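Local coordinates for xanthomonas outer protein D (Xanthomonas euvesicatoria, PDB 2OIX) that removes SUMO from modified proteins as a secreted bacterial effector and cysteine protease of the Ulp1 family, here represented by its inactivated catalytic fragment, at residues A[11-16]-A[143-148]; A[38-43]-A[50-55]; A[82-87]-A[155-160]; A[92-97]-A[162-167]. The protein carries 1 engineered substitution. All coordinates share one frame; numbering follows the deposited sequence.

Contact 1 (A[11-16]-A[143-148])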
loop_
_atom_site.group_PDB
_atom_site.type_symbol
_atom_site.label_atom_id
_atom_site.label_comp_id
_atom_site.label_asym_id
_atom_site.label_seq_id
_atom_site.Cartn_x
_atom_site.Cartn_y
_atom_site.Cartn_z
ATOM N N ARG A 11 0.790 3.675 -9.910
ATOM C CA ARG A 11 1.938 2.990 -10.498
ATOM C C ARG A 11 3.093 3.908 -10.919
ATOM O O ARG A 11 4.261 3.589 -10.657
ATOM C CB ARG A 11 1.502 2.138 -11.697
ATOM C CG ARG A 11 2.628 1.343 -12.315
ATOM C CD ARG A 11 3.107 0.245 -11.364
ATOM N NE ARG A 11 4.351 -0.375 -11.821
ATOM C CZ ARG A 11 4.427 -1.522 -12.498
ATOM N NH1 ARG A 11 3.332 -2.216 -12.796
ATOM N NH2 ARG A 11 5.618 -1.981 -12.876
ATOM N N ALA A 12 2.773 5.038 -11.554
ATOM C CA ALA A 12 3.776 5.985 -12.015
ATOM C C ALA A 12 4.474 6.652 -10.819
ATOM O O ALA A 12 5.693 6.866 -10.823
ATOM C CB ALA A 12 3.138 7.074 -12.924
ATOM N N TYR A 13 3.686 6.974 -9.800
ATOM C CA TYR A 13 4.252 7.538 -8.589
ATOM C C TYR A 13 5.162 6.527 -7.878
ATOM O O TYR A 13 6.292 6.864 -7.507
ATOM C CB TYR A 13 3.158 8.048 -7.668
ATOM C CG TYR A 13 3.702 8.903 -6.539
ATOM C CD1 TYR A 13 3.666 10.303 -6.605
ATOM C CD2 TYR A 13 4.284 8.308 -5.411
ATOM C CE1 TYR A 13 4.167 11.090 -5.550
ATOM C CE2 TYR A 13 4.796 9.087 -4.370
ATOM C CZ TYR A 13 4.716 10.455 -4.440
ATOM O OH TYR A 13 5.238 11.205 -3.411
ATOM N N THR A 14 4.702 5.297 -7.711
ATOM C CA THR A 14 5.526 4.327 -6.974
ATOM C C THR A 14 6.752 3.838 -7.759
ATOM O O THR A 14 7.801 3.556 -7.157
ATOM C CB THR A 14 4.715 3.167 -6.375
ATOM O OG1 THR A 14 4.122 2.402 -7.423
ATOM C CG2 THR A 14 3.648 3.675 -5.393
ATOM N N ASP A 15 6.640 3.791 -9.095
ATOM C CA ASP A 15 7.795 3.595 -9.982
ATOM C C ASP A 15 8.837 4.681 -9.747
ATOM O O ASP A 15 10.014 4.372 -9.544
ATOM C CB ASP A 15 7.384 3.596 -11.465
ATOM C CG ASP A 15 6.804 2.258 -11.919
ATOM O OD1 ASP A 15 6.756 1.314 -11.110
ATOM O OD2 ASP A 15 6.394 2.135 -13.101
ATOM N N ASP A 16 8.406 5.946 -9.768
ATOM C CA ASP A 16 9.308 7.076 -9.563
ATOM C C ASP A 16 9.921 7.068 -8.158
ATOM O O ASP A 16 11.137 7.286 -8.012
ATOM C CB ASP A 16 8.587 8.393 -9.845
ATOM C CG ASP A 16 9.458 9.602 -9.586
ATOM O OD1 ASP A 16 10.444 9.804 -10.333
ATOM O OD2 ASP A 16 9.162 10.354 -8.634
ATOM N N GLY A 143 1.054 8.095 2.311
ATOM C CA GLY A 143 1.336 7.077 3.321
ATOM C C GLY A 143 2.485 6.144 2.901
ATOM O O GLY A 143 3.389 5.816 3.724
ATOM N N ILE A 144 2.503 5.768 1.620
ATOM C CA ILE A 144 3.563 4.900 1.106
ATOM C C ILE A 144 4.932 5.554 1.253
ATOM O O ILE A 144 5.860 4.919 1.766
ATOM C CB ILE A 144 3.291 4.479 -0.364
ATOM C CG1 ILE A 144 2.085 3.486 -0.430
ATOM C CG2 ILE A 144 4.575 3.870 -0.968
ATOM C CD1 ILE A 144 1.613 3.204 -1.849
ATOM N N GLU A 145 4.996 6.818 0.856
ATOM C CA GLU A 145 6.208 7.659 0.814
ATOM C C GLU A 145 6.811 7.886 2.224
ATOM O O GLU A 145 8.007 7.683 2.441
ATOM C CB GLU A 145 5.851 9.003 0.194
ATOM C CG GLU A 145 6.980 10.034 0.202
ATOM C CD GLU A 145 7.737 10.087 -1.108
ATOM O OE1 GLU A 145 7.276 9.413 -2.066
ATOM O OE2 GLU A 145 8.768 10.819 -1.189
ATOM N N VAL A 146 5.954 8.309 3.152
ATOM C CA VAL A 146 6.267 8.474 4.570
ATOM C C VAL A 146 6.768 7.181 5.172
ATOM O O VAL A 146 7.812 7.172 5.807
ATOM C CB VAL A 146 5.020 8.947 5.339
ATOM C CG1 VAL A 146 5.270 8.982 6.825
ATOM C CG2 VAL A 146 4.635 10.396 4.876
ATOM N N LEU A 147 6.008 6.105 4.988
ATOM C CA LEU A 147 6.398 4.826 5.579
ATOM C C LEU A 147 7.702 4.242 4.942
ATOM O O LEU A 147 8.574 3.720 5.672
ATOM C CB LEU A 147 5.228 3.848 5.499
ATOM C CG LEU A 147 3.972 4.069 6.362
ATOM C CD1 LEU A 147 3.025 2.778 6.134
ATOM C CD2 LEU A 147 4.344 4.129 7.858
ATOM N N ALA A 148 7.834 4.344 3.617
ATOM C CA ALA A 148 9.095 3.997 2.921
ATOM C C ALA A 148 10.304 4.709 3.517
ATOM O O ALA A 148 11.327 4.081 3.781
ATOM C CB ALA A 148 9.001 4.255 1.401
#

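Contact 2 (A[38-43]-A[50-55])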
loop_
_atom_site.group_PDB
_atom_site.type_symbol
_atom_site.label_atom_id
_atom_site.label_comp_id
_atom_site.label_asym_id
_atom_site.label_seq_id
_atom_site.Cartn_x
_atom_site.Cartn_y
_atom_site.Cartn_z
ATOM N N VAL A 38 -2.826 -6.391 -7.240
ATOM C CA VAL A 38 -3.554 -6.590 -5.957
ATOM C C VAL A 38 -5.008 -7.117 -6.218
ATOM O O VAL A 38 -5.465 -8.105 -5.629
ATOM C CB VAL A 38 -3.551 -5.277 -5.071
ATOM C CG1 VAL A 38 -4.259 -5.566 -3.778
ATOM C CG2 VAL A 38 -2.121 -4.922 -4.739
ATOM N N THR A 39 -5.711 -6.462 -7.123
ATOM C CA THR A 39 -7.078 -6.816 -7.482
ATOM C C THR A 39 -7.146 -8.281 -7.971
ATOM O O THR A 39 -8.052 -9.039 -7.627
ATOM C CB THR A 39 -7.607 -5.814 -8.540
ATOM O OG1 THR A 39 -7.592 -4.487 -7.984
ATOM C CG2 THR A 39 -9.030 -6.168 -9.000
ATOM N N MET A 40 -6.142 -8.692 -8.730
ATOM C CA MET A 40 -6.085 -10.027 -9.290
ATOM C C MET A 40 -5.955 -11.188 -8.286
ATOM O O MET A 40 -6.257 -12.331 -8.633
ATOM C CB MET A 40 -4.957 -10.099 -10.305
ATOM C CG MET A 40 -5.306 -9.556 -11.692
ATOM S SD MET A 40 -3.717 -9.347 -12.518
ATOM C CE MET A 40 -3.105 -11.058 -12.464
ATOM N N LEU A 41 -5.510 -10.915 -7.055
ATOM C CA LEU A 41 -5.488 -11.965 -6.007
ATOM C C LEU A 41 -6.880 -12.608 -5.844
ATOM O O LEU A 41 -7.017 -13.812 -5.530
ATOM C CB LEU A 41 -4.986 -11.388 -4.669
ATOM C CG LEU A 41 -3.525 -10.917 -4.526
ATOM C CD1 LEU A 41 -3.368 -10.097 -3.223
ATOM C CD2 LEU A 41 -2.485 -12.045 -4.584
ATOM N N SER A 42 -7.916 -11.807 -6.078
ATOM C CA SER A 42 -9.306 -12.233 -5.913
ATOM C C SER A 42 -9.951 -12.768 -7.202
ATOM O O SER A 42 -11.059 -13.303 -7.166
ATOM C CB SER A 42 -10.127 -11.065 -5.366
ATOM O OG SER A 42 -9.646 -10.671 -4.100
ATOM N N SER A 43 -9.254 -12.618 -8.331
ATOM C CA SER A 43 -9.774 -12.975 -9.663
ATOM C C SER A 43 -10.376 -14.382 -9.697
ATOM O O SER A 43 -9.983 -15.249 -8.904
ATOM C CB SER A 43 -8.657 -12.846 -10.707
ATOM O OG SER A 43 -8.999 -13.458 -11.952
ATOM N N ALA A 50 -3.076 -16.979 -9.426
ATOM C CA ALA A 50 -1.784 -17.635 -9.220
ATOM C C ALA A 50 -0.629 -16.705 -9.555
ATOM O O ALA A 50 0.321 -16.579 -8.779
ATOM C CB ALA A 50 -1.697 -18.933 -10.055
ATOM N N ARG A 51 -0.722 -16.048 -10.710
ATOM C CA ARG A 51 0.266 -15.057 -11.124
ATOM C C ARG A 51 0.393 -13.990 -10.047
ATOM O O ARG A 51 1.497 -13.612 -9.686
ATOM C CB ARG A 51 -0.107 -14.435 -12.479
ATOM C CG ARG A 51 0.816 -13.299 -12.959
ATOM C CD ARG A 51 0.305 -12.682 -14.282
ATOM N NE ARG A 51 1.018 -11.465 -14.701
ATOM C CZ ARG A 51 0.776 -10.235 -14.231
ATOM N NH1 ARG A 51 -0.149 -10.031 -13.294
ATOM N NH2 ARG A 51 1.481 -9.200 -14.679
ATOM N N ALA A 52 -0.745 -13.527 -9.537
ATOM C CA ALA A 52 -0.774 -12.427 -8.546
ATOM C C ALA A 52 -0.121 -12.906 -7.268
ATOM O O ALA A 52 0.691 -12.201 -6.679
ATOM C CB ALA A 52 -2.203 -11.958 -8.284
ATOM N N GLN A 53 -0.446 -14.134 -6.850
ATOM C CA GLN A 53 0.216 -14.743 -5.706
ATOM C C GLN A 53 1.751 -14.821 -5.860
ATOM O O GLN A 53 2.466 -14.572 -4.891
ATOM C CB GLN A 53 -0.406 -16.126 -5.409
ATOM C CG GLN A 53 -1.724 -15.934 -4.686
ATOM C CD GLN A 53 -2.559 -17.176 -4.528
ATOM O OE1 GLN A 53 -2.433 -18.151 -5.292
ATOM N NE2 GLN A 53 -3.435 -17.156 -3.524
ATOM N N ARG A 54 2.253 -15.102 -7.067
ATOM C CA ARG A 54 3.707 -15.179 -7.332
ATOM C C ARG A 54 4.386 -13.820 -7.266
ATOM O O ARG A 54 5.498 -13.695 -6.725
ATOM C CB ARG A 54 3.977 -15.764 -8.718
ATOM C CG ARG A 54 3.430 -17.156 -8.948
ATOM C CD ARG A 54 3.771 -17.640 -10.374
ATOM N NE ARG A 54 2.843 -18.678 -10.830
ATOM C CZ ARG A 54 2.044 -18.557 -11.888
ATOM N NH1 ARG A 54 2.069 -17.454 -12.642
ATOM N NH2 ARG A 54 1.234 -19.560 -12.208
ATOM N N LEU A 55 3.721 -12.818 -7.853
ATOM C CA LEU A 55 4.249 -11.472 -7.953
ATOM C C LEU A 55 4.253 -10.752 -6.627
ATOM O O LEU A 55 5.033 -9.835 -6.453
ATOM C CB LEU A 55 3.463 -10.646 -8.974
ATOM C CG LEU A 55 3.700 -11.028 -10.440
ATOM C CD1 LEU A 55 2.642 -10.399 -11.304
ATOM C CD2 LEU A 55 5.082 -10.590 -10.897
#

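Contact 3 (A[82-87]-A[155-160])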
loop_
_atom_site.group_PDB
_atom_site.type_symbol
_atom_site.label_atom_id
_atom_site.label_comp_id
_atom_site.label_asym_id
_atom_site.label_seq_id
_atom_site.Cartn_x
_atom_site.Cartn_y
_atom_site.Cartn_z
ATOM N N ASP A 82 4.178 -6.804 6.454
ATOM C CA ASP A 82 5.566 -6.898 6.853
ATOM C C ASP A 82 5.821 -8.342 7.250
ATOM O O ASP A 82 5.443 -8.767 8.332
ATOM C CB ASP A 82 5.864 -5.951 8.032
ATOM C CG ASP A 82 7.210 -6.267 8.734
ATOM O OD1 ASP A 82 8.112 -6.888 8.106
ATOM O OD2 ASP A 82 7.399 -5.921 9.923
ATOM N N ARG A 83 6.399 -9.119 6.340
ATOM C CA ARG A 83 6.656 -10.518 6.658
ATOM C C ARG A 83 8.120 -10.860 6.881
ATOM O O ARG A 83 8.549 -12.007 6.642
ATOM C CB ARG A 83 6.005 -11.444 5.630
ATOM C CG ARG A 83 6.479 -11.147 4.240
ATOM C CD ARG A 83 5.501 -11.535 3.139
ATOM N NE ARG A 83 6.079 -11.009 1.908
ATOM C CZ ARG A 83 5.507 -10.994 0.722
ATOM N NH1 ARG A 83 4.300 -11.528 0.545
ATOM N NH2 ARG A 83 6.178 -10.450 -0.290
ATOM N N ARG A 84 8.873 -9.914 7.439
ATOM C CA ARG A 84 10.293 -10.134 7.716
ATOM C C ARG A 84 10.433 -11.312 8.692
ATOM O O ARG A 84 11.354 -12.126 8.602
ATOM C CB ARG A 84 10.974 -8.898 8.294
ATOM C CG ARG A 84 11.265 -7.804 7.279
ATOM C CD ARG A 84 11.845 -6.633 7.998
ATOM N NE ARG A 84 10.755 -5.958 8.702
ATOM C CZ ARG A 84 10.919 -4.891 9.488
ATOM N NH1 ARG A 84 12.140 -4.397 9.707
ATOM N NH2 ARG A 84 9.862 -4.343 10.077
ATOM N N ASN A 85 9.475 -11.417 9.602
ATOM C CA ASN A 85 9.400 -12.552 10.507
ATOM C C ASN A 85 8.244 -13.426 10.043
ATOM O O ASN A 85 7.085 -13.065 10.221
ATOM C CB ASN A 85 9.166 -12.077 11.937
ATOM C CG ASN A 85 9.164 -13.218 12.941
ATOM O OD1 ASN A 85 9.038 -14.408 12.590
ATOM N ND2 ASN A 85 9.309 -12.861 14.215
ATOM N N LYS A 86 8.569 -14.574 9.464
ATOM C CA LYS A 86 7.562 -15.484 8.915
ATOM C C LYS A 86 6.620 -16.154 9.931
ATOM O O LYS A 86 5.515 -16.542 9.558
ATOM C CB LYS A 86 8.203 -16.520 7.981
ATOM C CG LYS A 86 8.796 -17.728 8.716
ATOM C CD LYS A 86 8.812 -18.973 7.856
ATOM C CE LYS A 86 8.682 -20.197 8.749
ATOM N NZ LYS A 86 9.622 -20.115 9.911
ATOM N N ASP A 87 7.038 -16.282 11.195
ATOM C CA ASP A 87 6.129 -16.736 12.228
ATOM C C ASP A 87 5.326 -15.627 12.899
ATOM O O ASP A 87 4.490 -15.915 13.764
ATOM C CB ASP A 87 6.865 -17.584 13.280
ATOM C CG ASP A 87 7.906 -18.500 12.672
ATOM O OD1 ASP A 87 7.713 -19.749 12.671
ATOM O OD2 ASP A 87 8.948 -17.974 12.218
ATOM N N THR A 155 13.306 4.045 11.510
ATOM C CA THR A 155 12.384 4.458 12.572
ATOM C C THR A 155 11.016 3.731 12.473
ATOM O O THR A 155 10.193 3.788 13.399
ATOM C CB THR A 155 12.226 5.964 12.590
ATOM O OG1 THR A 155 11.595 6.352 11.366
ATOM C CG2 THR A 155 13.636 6.625 12.729
ATOM N N PHE A 156 10.822 2.997 11.377
ATOM C CA PHE A 156 9.597 2.229 11.113
ATOM C C PHE A 156 9.312 1.248 12.241
ATOM O O PHE A 156 8.169 1.084 12.621
ATOM C CB PHE A 156 9.777 1.463 9.796
ATOM C CG PHE A 156 8.566 0.680 9.329
ATOM C CD1 PHE A 156 7.531 1.319 8.605
ATOM C CD2 PHE A 156 8.525 -0.689 9.530
ATOM C CE1 PHE A 156 6.456 0.592 8.125
ATOM C CE2 PHE A 156 7.429 -1.484 9.068
ATOM C CZ PHE A 156 6.401 -0.808 8.332
ATOM N N ASP A 157 10.351 0.659 12.828
ATOM C CA ASP A 157 10.135 -0.358 13.860
ATOM C C ASP A 157 9.976 0.182 15.289
ATOM O O ASP A 157 9.684 -0.597 16.202
ATOM C CB ASP A 157 11.252 -1.395 13.829
ATOM C CG ASP A 157 11.193 -2.300 12.588
ATOM O OD1 ASP A 157 10.088 -2.571 12.055
ATOM O OD2 ASP A 157 12.279 -2.760 12.167
ATOM N N TYR A 158 10.177 1.474 15.510
ATOM C CA TYR A 158 9.935 2.002 16.849
ATOM C C TYR A 158 8.434 1.947 17.128
ATOM O O TYR A 158 7.621 1.973 16.192
ATOM C CB TYR A 158 10.416 3.464 16.968
ATOM C CG TYR A 158 11.925 3.655 16.962
ATOM C CD1 TYR A 158 12.750 2.795 17.645
ATOM C CD2 TYR A 158 12.511 4.742 16.333
ATOM C CE1 TYR A 158 14.133 2.967 17.655
ATOM C CE2 TYR A 158 13.907 4.925 16.339
ATOM C CZ TYR A 158 14.697 4.009 16.992
ATOM O OH TYR A 158 16.057 4.130 17.050
ATOM N N ALA A 159 8.070 1.879 18.407
ATOM C CA ALA A 159 6.686 2.089 18.802
ATOM C C ALA A 159 6.221 3.400 18.155
ATOM O O ALA A 159 6.962 4.390 18.097
ATOM C CB ALA A 159 6.543 2.095 20.342
ATOM N N GLY A 160 5.026 3.366 17.568
ATOM C CA GLY A 160 4.495 4.540 16.886
ATOM C C GLY A 160 5.073 4.745 15.489
ATOM O O GLY A 160 4.638 5.618 14.770
#

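Contact 4 (A[92-97]-A[162-167])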
loop_
_atom_site.group_PDB
_atom_site.type_symbol
_atom_site.label_atom_id
_atom_site.label_comp_id
_atom_site.label_asym_id
_atom_site.label_seq_id
_atom_site.Cartn_x
_atom_site.Cartn_y
_atom_site.Cartn_z
ATOM N N TYR A 92 -1.139 -3.990 8.247
ATOM C CA TYR A 92 -1.658 -2.723 8.690
ATOM C C TYR A 92 -2.536 -2.143 7.586
ATOM O O TYR A 92 -2.106 -2.063 6.424
ATOM C CB TYR A 92 -0.522 -1.714 8.905
ATOM C CG TYR A 92 0.566 -2.260 9.833
ATOM C CD1 TYR A 92 0.474 -2.084 11.243
ATOM C CD2 TYR A 92 1.696 -2.921 9.310
ATOM C CE1 TYR A 92 1.491 -2.610 12.115
ATOM C CE2 TYR A 92 2.736 -3.453 10.194
ATOM C CZ TYR A 92 2.577 -3.292 11.573
ATOM O OH TYR A 92 3.534 -3.730 12.405
ATOM N N HIS A 93 -3.771 -1.801 7.932
ATOM C CA HIS A 93 -4.678 -1.157 6.968
ATOM C C HIS A 93 -4.984 0.295 7.311
ATOM O O HIS A 93 -5.419 0.594 8.442
ATOM C CB HIS A 93 -5.967 -2.016 6.836
ATOM C CG HIS A 93 -6.906 -1.518 5.769
ATOM N ND1 HIS A 93 -8.234 -1.239 6.010
ATOM C CD2 HIS A 93 -6.704 -1.264 4.450
ATOM C CE1 HIS A 93 -8.805 -0.794 4.901
ATOM N NE2 HIS A 93 -7.894 -0.783 3.942
ATOM N N TYR A 94 -4.761 1.194 6.345
ATOM C CA TYR A 94 -4.968 2.645 6.487
ATOM C C TYR A 94 -6.075 3.066 5.518
ATOM O O TYR A 94 -5.963 2.882 4.292
ATOM C CB TYR A 94 -3.689 3.437 6.199
ATOM C CG TYR A 94 -2.426 2.978 6.987
ATOM C CD1 TYR A 94 -2.091 3.601 8.181
ATOM C CD2 TYR A 94 -1.552 2.013 6.488
ATOM C CE1 TYR A 94 -0.951 3.255 8.911
ATOM C CE2 TYR A 94 -0.379 1.627 7.207
ATOM C CZ TYR A 94 -0.085 2.287 8.427
ATOM O OH TYR A 94 1.030 1.956 9.155
ATOM N N ASP A 95 -7.155 3.561 6.092
ATOM C CA ASP A 95 -8.282 4.063 5.303
ATOM C C ASP A 95 -8.606 5.491 5.717
ATOM O O ASP A 95 -8.867 5.762 6.885
ATOM C CB ASP A 95 -9.474 3.112 5.502
ATOM C CG ASP A 95 -10.686 3.478 4.627
ATOM O OD1 ASP A 95 -11.600 2.635 4.507
ATOM O OD2 ASP A 95 -10.761 4.603 4.081
ATOM N N SER A 96 -8.601 6.418 4.768
ATOM C CA SER A 96 -8.701 7.775 5.100
ATOM C C SER A 96 -10.164 8.238 5.103
ATOM O O SER A 96 -10.464 9.445 5.361
ATOM C CB SER A 96 -7.894 8.538 4.073
ATOM O OG SER A 96 -8.409 8.331 2.767
ATOM N N MET A 97 -11.078 7.325 4.765
ATOM C CA MET A 97 -12.495 7.669 4.582
ATOM C C MET A 97 -13.108 7.928 5.929
ATOM O O MET A 97 -13.031 7.077 6.814
ATOM C CB MET A 97 -13.284 6.562 3.873
ATOM C CG MET A 97 -14.703 7.009 3.415
ATOM S SD MET A 97 -15.693 5.690 2.625
ATOM C CE MET A 97 -15.199 5.924 0.903
ATOM N N ARG A 162 4.629 3.326 12.746
ATOM C CA ARG A 162 3.751 3.050 11.602
ATOM C C ARG A 162 2.490 3.929 11.704
ATOM O O ARG A 162 1.514 3.729 10.988
ATOM C CB ARG A 162 3.410 1.547 11.601
ATOM C CG ARG A 162 4.542 0.658 11.021
ATOM C CD ARG A 162 4.826 -0.571 11.891
ATOM N NE ARG A 162 5.622 -0.236 13.065
ATOM C CZ ARG A 162 5.475 -0.764 14.275
ATOM N NH1 ARG A 162 4.554 -1.687 14.499
ATOM N NH2 ARG A 162 6.260 -0.365 15.272
ATOM N N ASP A 163 2.537 4.956 12.556
ATOM C CA ASP A 163 1.382 5.856 12.744
ATOM C C ASP A 163 1.386 6.856 11.616
ATOM O O ASP A 163 2.399 7.488 11.368
ATOM C CB ASP A 163 1.481 6.596 14.101
ATOM C CG ASP A 163 0.180 7.311 14.511
ATOM O OD1 ASP A 163 -0.666 7.618 13.671
ATOM O OD2 ASP A 163 0.002 7.593 15.724
ATOM N N LEU A 164 0.239 7.033 10.965
ATOM C CA LEU A 164 0.102 8.004 9.860
ATOM C C LEU A 164 -0.976 9.054 10.127
ATOM O O LEU A 164 -1.437 9.723 9.190
ATOM C CB LEU A 164 -0.183 7.270 8.521
ATOM C CG LEU A 164 0.945 6.394 7.917
ATOM C CD1 LEU A 164 0.540 5.737 6.547
ATOM C CD2 LEU A 164 2.203 7.276 7.726
ATOM N N THR A 165 -1.369 9.199 11.394
ATOM C CA THR A 165 -2.428 10.123 11.826
ATOM C C THR A 165 -2.167 11.532 11.297
ATOM O O THR A 165 -3.074 12.213 10.805
ATOM C CB THR A 165 -2.556 10.131 13.377
ATOM O OG1 THR A 165 -2.704 8.793 13.869
ATOM C CG2 THR A 165 -3.743 10.920 13.827
ATOM N N ASP A 166 -0.903 11.938 11.329
ATOM C CA ASP A 166 -0.528 13.324 11.021
ATOM C C ASP A 166 -0.098 13.635 9.580
ATOM O O ASP A 166 0.455 14.702 9.334
ATOM C CB ASP A 166 0.576 13.755 11.988
ATOM C CG ASP A 166 0.086 13.830 13.435
ATOM O OD1 ASP A 166 -0.971 14.473 13.679
ATOM O OD2 ASP A 166 0.763 13.265 14.338
ATOM N N ILE A 167 -0.302 12.720 8.637
ATOM C CA ILE A 167 0.153 13.009 7.268
ATOM C C ILE A 167 -0.628 14.166 6.628
ATOM O O ILE A 167 -1.743 14.487 7.030
ATOM C CB ILE A 167 0.202 11.774 6.318
ATOM C CG1 ILE A 167 -1.207 11.263 5.973
ATOM C CG2 ILE A 167 1.091 10.669 6.914
ATOM C CD1 ILE A 167 -1.265 10.316 4.764
#

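Contact 1 (A[11-16]-A[143-148])
I144 and T14 supply the apolar side of this pairing of helices 136-153 and 7-20. The two side chains cross at about a right angle, and only their methyl ends come close, I144 CD1 lying 4.1 Å from T14 CG2. The two backbones stay well separated, with 8.3 Å between the CA atoms of T14 and I144, so side chains rather than main chain fill the interface.

One residue on, E145 provides the polar side. CG stands anti to the backbone N (chi1 175°), and a bend at chi2 then turns the carboxylate toward helix 7-20. Y13 reaches across from there and donates its hydroxyl proton, Y13 OH lying 3.0 Å from E145 OE1. The hydroxyl oxygen stands above the carboxylate plane, 74° out of it, while E145 OE1 sits at the ring edge, 3.4 Å from Y13 CE2. Neither end of this bond depends on it alone: E145 OE1 also forms a salt bridge with R20 NH2, and Y13 OH is hydrogen-bonded to R177 NH1. R20 probably offsets the carboxylate's charge, with R177 adding only a long, weak ion pair at E145 OE2.

Further along helix 136-153, A148 packs on L30 and F32 of strand 30-32, the edge strand that T14 and I144 also touch through F32, while helix 171-179 covers Y13 through I174.

Contact 2 (A[38-43]-A[50-55])
A52 stands at the centre of this contact, its methyl group directed at M40 and L41, near the end of helix 35-40. A52 CB lies 3.9 Å from M40 CB and 3.7 Å from L41 CD2, and it also rests on the main chain joining those two residues. So small a side chain lets the backbones come near, with L41 and A52 CA atoms 5.4 Å apart.

On one flank of A52, L41 CD2 extends past it to the following residue and meets Q53 CG at 4.0 Å. On the other, the methionine of M40 folds at chi3 and lays its methyl against the edge of the R51 guanidinium, M40 CE being 3.2 Å from R51 NH1. The arginine arrives there with CG anti to the backbone N (chi1 176°) and an extended chain as far as NE. One face of its guanidinium is covered by a residue of its own helix, L55 CD1 lying 3.4 Å above the plane, over its centre.

In the next shell, a type I turn from M40 to S43, closed by the bond from S43 N to M40 O, redirects the chain toward helix 46-57. L41 O accepts from Q49 NE2, and S43 OG pairs with Q48 OE1. Q53 sends its amide elsewhere, NE2 bonding to H114 O of helix 102-114, while V37 packs on R51, A52 and L55.

With no hydrogen bond or salt bridge between the two segments, their union rests on van der Waals contact, mostly of methyl and methylene groups, with the M40 methyl against the R51 guanidinium edge; the polar bonds around it serve the connecting turn and the neighbouring helix.

Contact 3 (A[82-87]-A[155-160])
R84 reaches D157 by a side chain that starts in the right direction, since its CB already points toward 155-160. CG lies anti to the carbonyl carbon (chi1 -76°), and the chain runs straight to CD before a bend at chi3 swings the guanidinium alongside D82 while it still heads for D157. There NE meets the first acid: R84 NE lies 2.9 Å from D82 OD1, with an N-H...O angle of 171°. D82 OD1 also accepts the R84 backbone N, from the opposite face of the carboxylate, which makes an Asx turn.

This turn opens the connection of a beta hairpin, strands 75-82 and 90-94 being antiparallel neighbours, so the arginine ties the hairpin end to the type I turn T155-Y158 beyond helix 136-153.

Past CZ, NH1 and NH2 grip D157 end-on. R84 NH1 lies 3.0 Å from D157 OD2 and R84 NH2 lies 2.7 Å from D157 OD1, both oxygens using their syn lone pairs. Guanidinium and carboxylate are only 20° from coplanar. R84 NH2 has a second acceptor, D82 OD2 at 2.9 Å, and so bridges the two acids; R84 NH2 also sits at the edge of the F156 ring, 3.9 Å from F156 CE2.

Contact 4 (A[92-97]-A[162-167])
Strand 90-94 of the central mixed sheet turns alternate residues, Y92 and Y94, toward the connection between helices 136-153 and 171-179, where R162 and L164 receive them. Y94 is held in two ways. Its hydroxyl donates to the main chain, Y94 OH lying 2.6 Å from R162 O, in the carbonyl plane and on a lone pair. One ring face is covered by L164, whose CD1 makes a CH-pi contact 3.8 Å from the Y94 ring centroid, 13° off the normal.

Y92 meets the side chain of R162 instead. Bends at chi2 and chi3 carry this arginine across the tyrosine: CG lies over a ring face, R162 CD comes within 3.5 Å of Y92 CZ, and the guanidinium presents its edge to the phenol oxygen. R162 NH1 donates to Y92 OH at 3.1 Å with a bent N-H...O angle of 143°. R162 NE and NH2 bond to F156 O and Y158 O, so all three nitrogens are engaged and the group's rotation is fixed. Between the receiving residues, D163 OD1 accepts from T165 N at 2.9 Å, an Asx turn that shapes the chain around L164.

Just past the strand, D95 OD2 accepts from M97 N at 2.8 Å and also bonds to H75 NE2, while S96 OG pairs with Q130 OE1. A histidine-aspartate pair set at the sheet's end, with a glutamine nearby, is consistent with the active-site layout of Ulp1-type cysteine proteases, whose papain-like fold packs helices against such a sheet.

Helix 136-153 is shared ground for three of the four contacts. Contact 1 uses its middle; contacts 3 and 4 draw on the connection that follows it. L164 of contact 4 rests on G143, V146 and L147, and F156 of contact 3 lies against L147. The centres of contacts 1 and 4 are about 15 Å apart, and those of contacts 3 and 4 are about 16 Å apart. Along the chain these three cross one another, tying the N-terminal helix, the sheet and the late connection into a single domain. Contact 2, nested in the loop closed by contact 1, lies across the chain's centre from contact 4, about 24 Å between centres, and is a more local union of consecutive helices.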